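Local coordinates for EscN (Escherichia coli O127:H6, PDB 2OBL), which belongs to the P-loop NTPase fold, in the family of the ATP synthase alpha and beta subunits, and is a component of a type III secretion system, at residues E276-L287 and Y335-V346. The protein carries 1 engineered substitution. Residues are numbered along the deposited sequence; the frame is centred on the assembly and turned at random.
Sequences EHLRAAAECKKL and YEKTIESLFKVV
The carboxylate of Glu-283, which packs against Val-346, is gripped by two cations: Arg-279 NH2 donates to Glu-283 OE1 at 2.8 Å (N-H...O angle 160°), and OE2 forms a salt bridge with Lys-313. The arginine bond lies in the guanidinium plane but meets OE1 on the anti side, somewhat out of the carboxylate plane. Lys-313 NZ also hydrogen-bonds Val-346 O, so one ammonium links both segments. Val-346 packs against the Arg-279/Glu-283 pair: Val-346 CB is 3.8 Å from Glu-283 CG, while Val-346 CG2 meets the guanidinium edge at Arg-279 NH1, 3.5 Å away. The other branch, Val-346 CG1, rests on the backbone of 276-287, 3.5 Å from Ala-280 O and close to Cys-284 N.

Between the helices the packing is largely apolar. Leu-342 is a knob in the hole formed by His-277, Ala-280, Ala-281 and Cys-284; its CG, anti to the backbone N, is directed at Ala-280 CB, with CD1 on Cys-284 CB and Leu-342 CD2 on His-277 CD2 (3.8 Å). Beside it, the methyl of Ala-280 makes a CH-pi contact with Phe-343, Ala-280 CB lying 4.2 Å from the ring centroid and only 7° off the normal. The imidazole of His-277 reaches toward the start of 335-346, where Ile-339 CD1 approaches ND1 and Tyr-335 OH lies at the ring edge, 3.5 Å from His-277 CE1. Its NE2 is hydrogen-bonded to Gly-64 O, which restrains ring rotation.

The axes cross at 51° with a closest approach of 9.2 Å; the backbones come nearest at Ala-280 with Phe-343 and Cys-284 with Val-346, both small residues on the 276-287 side. Both segments belong to the C-terminal, largely helical region: Phe-324 of helix 318-325 packs on Leu-342 and Val-345, whereas Leu-65 of helix 60-65 touches Ala-281, Cys-284 and Leu-342, joining the pair to the nucleotide-binding family region.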
loop_
_atom_site.group_PDB
_atom_site.type_symbol
_atom_site.label_atom_id
_atom_site.label_comp_id
_atom_site.label_asym_id
_atom_site.label_seq_id
_atom_site.Cartn_x
_atom_site.Cartn_y
_atom_site.Cartn_z
ATOM N N GLU A 276 -5.335 25.025 0.934
ATOM C CA GLU A 276 -4.386 25.399 1.977
ATOM C C GLU A 276 -3.552 24.203 2.431
ATOM O O GLU A 276 -2.350 24.327 2.659
ATOM C CB GLU A 276 -5.107 26.040 3.164
ATOM C CG GLU A 276 -6.301 26.913 2.759
ATOM C CD GLU A 276 -7.527 26.074 2.406
ATOM O OE1 GLU A 276 -7.859 25.163 3.189
ATOM O OE2 GLU A 276 -8.152 26.312 1.353
ATOM N N HIS A 277 -4.200 23.052 2.571
ATOM C CA HIS A 277 -3.502 21.814 2.887
ATOM C C HIS A 277 -2.465 21.541 1.777
ATOM O O HIS A 277 -1.299 21.261 2.057
ATOM C CB HIS A 277 -4.522 20.668 2.996
ATOM C CG HIS A 277 -3.922 19.328 3.301
ATOM N ND1 HIS A 277 -4.671 18.271 3.776
ATOM C CD2 HIS A 277 -2.652 18.869 3.192
ATOM C CE1 HIS A 277 -3.889 17.220 3.947
ATOM N NE2 HIS A 277 -2.661 17.556 3.601
ATOM N N LEU A 278 -2.885 21.646 0.521
ATOM C CA LEU A 278 -1.988 21.388 -0.617
ATOM C C LEU A 278 -0.772 22.318 -0.575
ATOM O O LEU A 278 0.362 21.894 -0.849
ATOM C CB LEU A 278 -2.744 21.592 -1.935
ATOM C CG LEU A 278 -2.104 21.032 -3.208
ATOM C CD1 LEU A 278 -1.987 19.508 -3.095
ATOM C CD2 LEU A 278 -2.929 21.414 -4.426
ATOM N N ARG A 279 -1.022 23.584 -0.239
ATOM C CA ARG A 279 0.034 24.601 -0.160
ATOM C C ARG A 279 1.035 24.300 0.945
ATOM O O ARG A 279 2.246 24.397 0.732
ATOM C CB ARG A 279 -0.540 26.008 0.063
ATOM C CG ARG A 279 0.545 27.095 0.028
ATOM C CD ARG A 279 0.350 28.201 1.080
ATOM N NE ARG A 279 0.466 27.714 2.462
ATOM C CZ ARG A 279 1.608 27.421 3.091
ATOM N NH1 ARG A 279 1.575 26.997 4.352
ATOM N NH2 ARG A 279 2.782 27.537 2.476
ATOM N N ALA A 280 0.530 23.948 2.126
ATOM C CA ALA A 280 1.407 23.586 3.240
ATOM C C ALA A 280 2.248 22.362 2.889
ATOM O O ALA A 280 3.440 22.317 3.194
ATOM C CB ALA A 280 0.608 23.322 4.496
ATOM N N ALA A 281 1.622 21.360 2.275
ATOM C CA ALA A 281 2.352 20.152 1.872
ATOM C C ALA A 281 3.450 20.481 0.866
ATOM O O ALA A 281 4.543 19.919 0.921
ATOM C CB ALA A 281 1.408 19.122 1.274
ATOM N N ALA A 282 3.155 21.375 -0.063
ATOM C CA ALA A 282 4.122 21.735 -1.096
ATOM C C ALA A 282 5.339 22.418 -0.483
ATOM O O ALA A 282 6.474 22.151 -0.876
ATOM C CB ALA A 282 3.479 22.633 -2.145
ATOM N N GLU A 283 5.095 23.303 0.479
ATOM C CA GLU A 283 6.183 23.960 1.181
ATOM C C GLU A 283 6.987 22.948 2.000
ATOM O O GLU A 283 8.214 22.977 1.980
ATOM C CB GLU A 283 5.667 25.099 2.074
ATOM C CG GLU A 283 6.749 25.648 2.994
ATOM C CD GLU A 283 6.487 27.054 3.472
ATOM O OE1 GLU A 283 5.304 27.446 3.603
ATOM O OE2 GLU A 283 7.478 27.777 3.726
ATOM N N CYS A 284 6.300 22.046 2.707
ATOM C CA CYS A 284 6.989 21.039 3.509
ATOM C C CYS A 284 7.903 20.203 2.623
ATOM O O CYS A 284 9.048 19.924 2.986
ATOM C CB CYS A 284 6.005 20.132 4.266
ATOM S SG CYS A 284 6.811 19.074 5.503
ATOM N N LYS A 285 7.403 19.808 1.455
ATOM C CA LYS A 285 8.204 19.017 0.519
ATOM C C LYS A 285 9.448 19.780 0.065
ATOM O O LYS A 285 10.550 19.225 0.001
ATOM C CB LYS A 285 7.369 18.615 -0.691
ATOM C CG LYS A 285 6.431 17.441 -0.433
ATOM C CD LYS A 285 5.569 17.181 -1.641
ATOM C CE LYS A 285 4.122 17.098 -1.237
ATOM N NZ LYS A 285 3.206 17.186 -2.415
ATOM N N LYS A 286 9.268 21.060 -0.241
ATOM C CA LYS A 286 10.383 21.896 -0.670
ATOM C C LYS A 286 11.388 22.039 0.461
ATOM O O LYS A 286 12.601 21.980 0.237
ATOM C CB LYS A 286 9.882 23.258 -1.145
ATOM C CG LYS A 286 9.325 23.229 -2.567
ATOM C CD LYS A 286 8.270 24.308 -2.798
ATOM C CE LYS A 286 7.607 24.152 -4.169
ATOM N NZ LYS A 286 6.628 25.246 -4.470
ATOM N N LEU A 287 10.886 22.192 1.681
ATOM C CA LEU A 287 11.765 22.320 2.835
ATOM C C LEU A 287 12.580 21.048 3.041
ATOM O O LEU A 287 13.788 21.113 3.270
ATOM C CB LEU A 287 10.983 22.689 4.096
ATOM C CG LEU A 287 10.428 24.122 4.128
ATOM C CD1 LEU A 287 9.679 24.359 5.418
ATOM C CD2 LEU A 287 11.531 25.157 3.957
ATOM N N TYR A 335 -6.462 12.528 11.665
ATOM C CA TYR A 335 -6.308 13.311 10.452
ATOM C C TYR A 335 -6.367 14.794 10.792
ATOM O O TYR A 335 -5.595 15.592 10.266
ATOM C CB TYR A 335 -7.373 12.925 9.425
ATOM C CG TYR A 335 -7.169 13.519 8.042
ATOM C CD1 TYR A 335 -5.967 13.354 7.352
ATOM C CD2 TYR A 335 -8.187 14.225 7.417
ATOM C CE1 TYR A 335 -5.783 13.902 6.084
ATOM C CE2 TYR A 335 -8.017 14.770 6.148
ATOM C CZ TYR A 335 -6.812 14.599 5.485
ATOM O OH TYR A 335 -6.648 15.135 4.224
ATOM N N GLU A 336 -7.276 15.158 11.690
ATOM C CA GLU A 336 -7.304 16.530 12.188
ATOM C C GLU A 336 -5.933 16.927 12.735
ATOM O O GLU A 336 -5.374 17.950 12.345
ATOM C CB GLU A 336 -8.378 16.697 13.258
ATOM C CG GLU A 336 -8.309 18.035 13.987
ATOM C CD GLU A 336 -9.371 18.178 15.054
ATOM O OE1 GLU A 336 -9.058 17.951 16.249
ATOM O OE2 GLU A 336 -10.522 18.515 14.701
ATOM N N LYS A 337 -5.378 16.102 13.615
ATOM C CA LYS A 337 -4.089 16.406 14.224
ATOM C C LYS A 337 -2.964 16.494 13.202
ATOM O O LYS A 337 -2.077 17.341 13.318
ATOM C CB LYS A 337 -3.727 15.376 15.292
ATOM C CG LYS A 337 -2.348 15.601 15.899
ATOM C CD LYS A 337 -2.256 15.059 17.319
ATOM C CE LYS A 337 -2.118 13.545 17.325
ATOM N NZ LYS A 337 -2.136 13.025 18.721
ATOM N N THR A 338 -2.989 15.590 12.220
ATOM C CA THR A 338 -1.970 15.569 11.174
ATOM C C THR A 338 -1.934 16.881 10.407
ATOM O O THR A 338 -0.866 17.457 10.185
ATOM C CB THR A 338 -2.205 14.399 10.199
ATOM O OG1 THR A 338 -1.928 13.175 10.883
ATOM C CG2 THR A 338 -1.283 14.498 8.972
ATOM N N ILE A 339 -3.107 17.359 10.010
ATOM C CA ILE A 339 -3.178 18.614 9.285
ATOM C C ILE A 339 -2.730 19.791 10.167
ATOM O O ILE A 339 -1.973 20.651 9.723
ATOM C CB ILE A 339 -4.583 18.840 8.672
ATOM C CG1 ILE A 339 -4.930 17.667 7.743
ATOM C CG2 ILE A 339 -4.635 20.174 7.916
ATOM C CD1 ILE A 339 -6.332 17.723 7.135
ATOM N N GLU A 340 -3.167 19.824 11.421
ATOM C CA GLU A 340 -2.737 20.904 12.311
ATOM C C GLU A 340 -1.213 20.896 12.472
ATOM O O GLU A 340 -0.564 21.946 12.497
ATOM C CB GLU A 340 -3.443 20.811 13.670
ATOM C CG GLU A 340 -4.941 21.118 13.586
ATOM C CD GLU A 340 -5.628 21.162 14.941
ATOM O OE1 GLU A 340 -4.959 20.910 15.967
ATOM O OE2 GLU A 340 -6.841 21.458 14.979
ATOM N N SER A 341 -0.643 19.697 12.574
ATOM C CA SER A 341 0.796 19.549 12.753
ATOM C C SER A 341 1.576 19.978 11.509
ATOM O O SER A 341 2.648 20.569 11.616
ATOM C CB SER A 341 1.146 18.104 13.137
ATOM O OG SER A 341 0.621 17.804 14.427
ATOM N N LEU A 342 1.039 19.669 10.334
ATOM C CA LEU A 342 1.651 20.082 9.070
ATOM C C LEU A 342 1.799 21.603 8.974
ATOM O O LEU A 342 2.860 22.119 8.611
ATOM C CB LEU A 342 0.825 19.575 7.888
ATOM C CG LEU A 342 1.245 20.052 6.495
ATOM C CD1 LEU A 342 2.662 19.582 6.154
ATOM C CD2 LEU A 342 0.262 19.538 5.463
ATOM N N PHE A 343 0.731 22.320 9.291
ATOM C CA PHE A 343 0.781 23.779 9.246
ATOM C C PHE A 343 1.863 24.325 10.178
ATOM O O PHE A 343 2.571 25.275 9.835
ATOM C CB PHE A 343 -0.583 24.378 9.564
ATOM C CG PHE A 343 -1.528 24.357 8.401
ATOM C CD1 PHE A 343 -1.841 25.520 7.728
ATOM C CD2 PHE A 343 -2.098 23.174 7.977
ATOM C CE1 PHE A 343 -2.723 25.497 6.655
ATOM C CE2 PHE A 343 -2.971 23.152 6.903
ATOM C CZ PHE A 343 -3.278 24.309 6.250
ATOM N N LYS A 344 1.999 23.700 11.341
ATOM C CA LYS A 344 3.026 24.073 12.306
ATOM C C LYS A 344 4.462 23.900 11.781
ATOM O O LYS A 344 5.331 24.724 12.065
ATOM C CB LYS A 344 2.843 23.305 13.621
ATOM C CG LYS A 344 1.593 23.695 14.427
ATOM C CD LYS A 344 1.425 25.201 14.550
ATOM C CE LYS A 344 0.220 25.556 15.431
ATOM N NZ LYS A 344 -0.949 24.717 15.043
ATOM N N VAL A 345 4.715 22.845 11.010
ATOM C CA VAL A 345 6.078 22.579 10.522
ATOM C C VAL A 345 6.519 23.495 9.371
ATOM O O VAL A 345 7.710 23.622 9.098
ATOM C CB VAL A 345 6.321 21.083 10.141
ATOM C CG1 VAL A 345 5.908 20.153 11.272
ATOM C CG2 VAL A 345 5.602 20.720 8.847
ATOM N N VAL A 346 5.569 24.137 8.699
ATOM C CA VAL A 346 5.927 25.061 7.626
ATOM C C VAL A 346 5.789 26.529 8.034
ATOM O O VAL A 346 6.024 27.433 7.229
ATOM C CB VAL A 346 5.134 24.778 6.331
ATOM C CG1 VAL A 346 5.318 23.330 5.921
ATOM C CG2 VAL A 346 3.655 25.115 6.508
#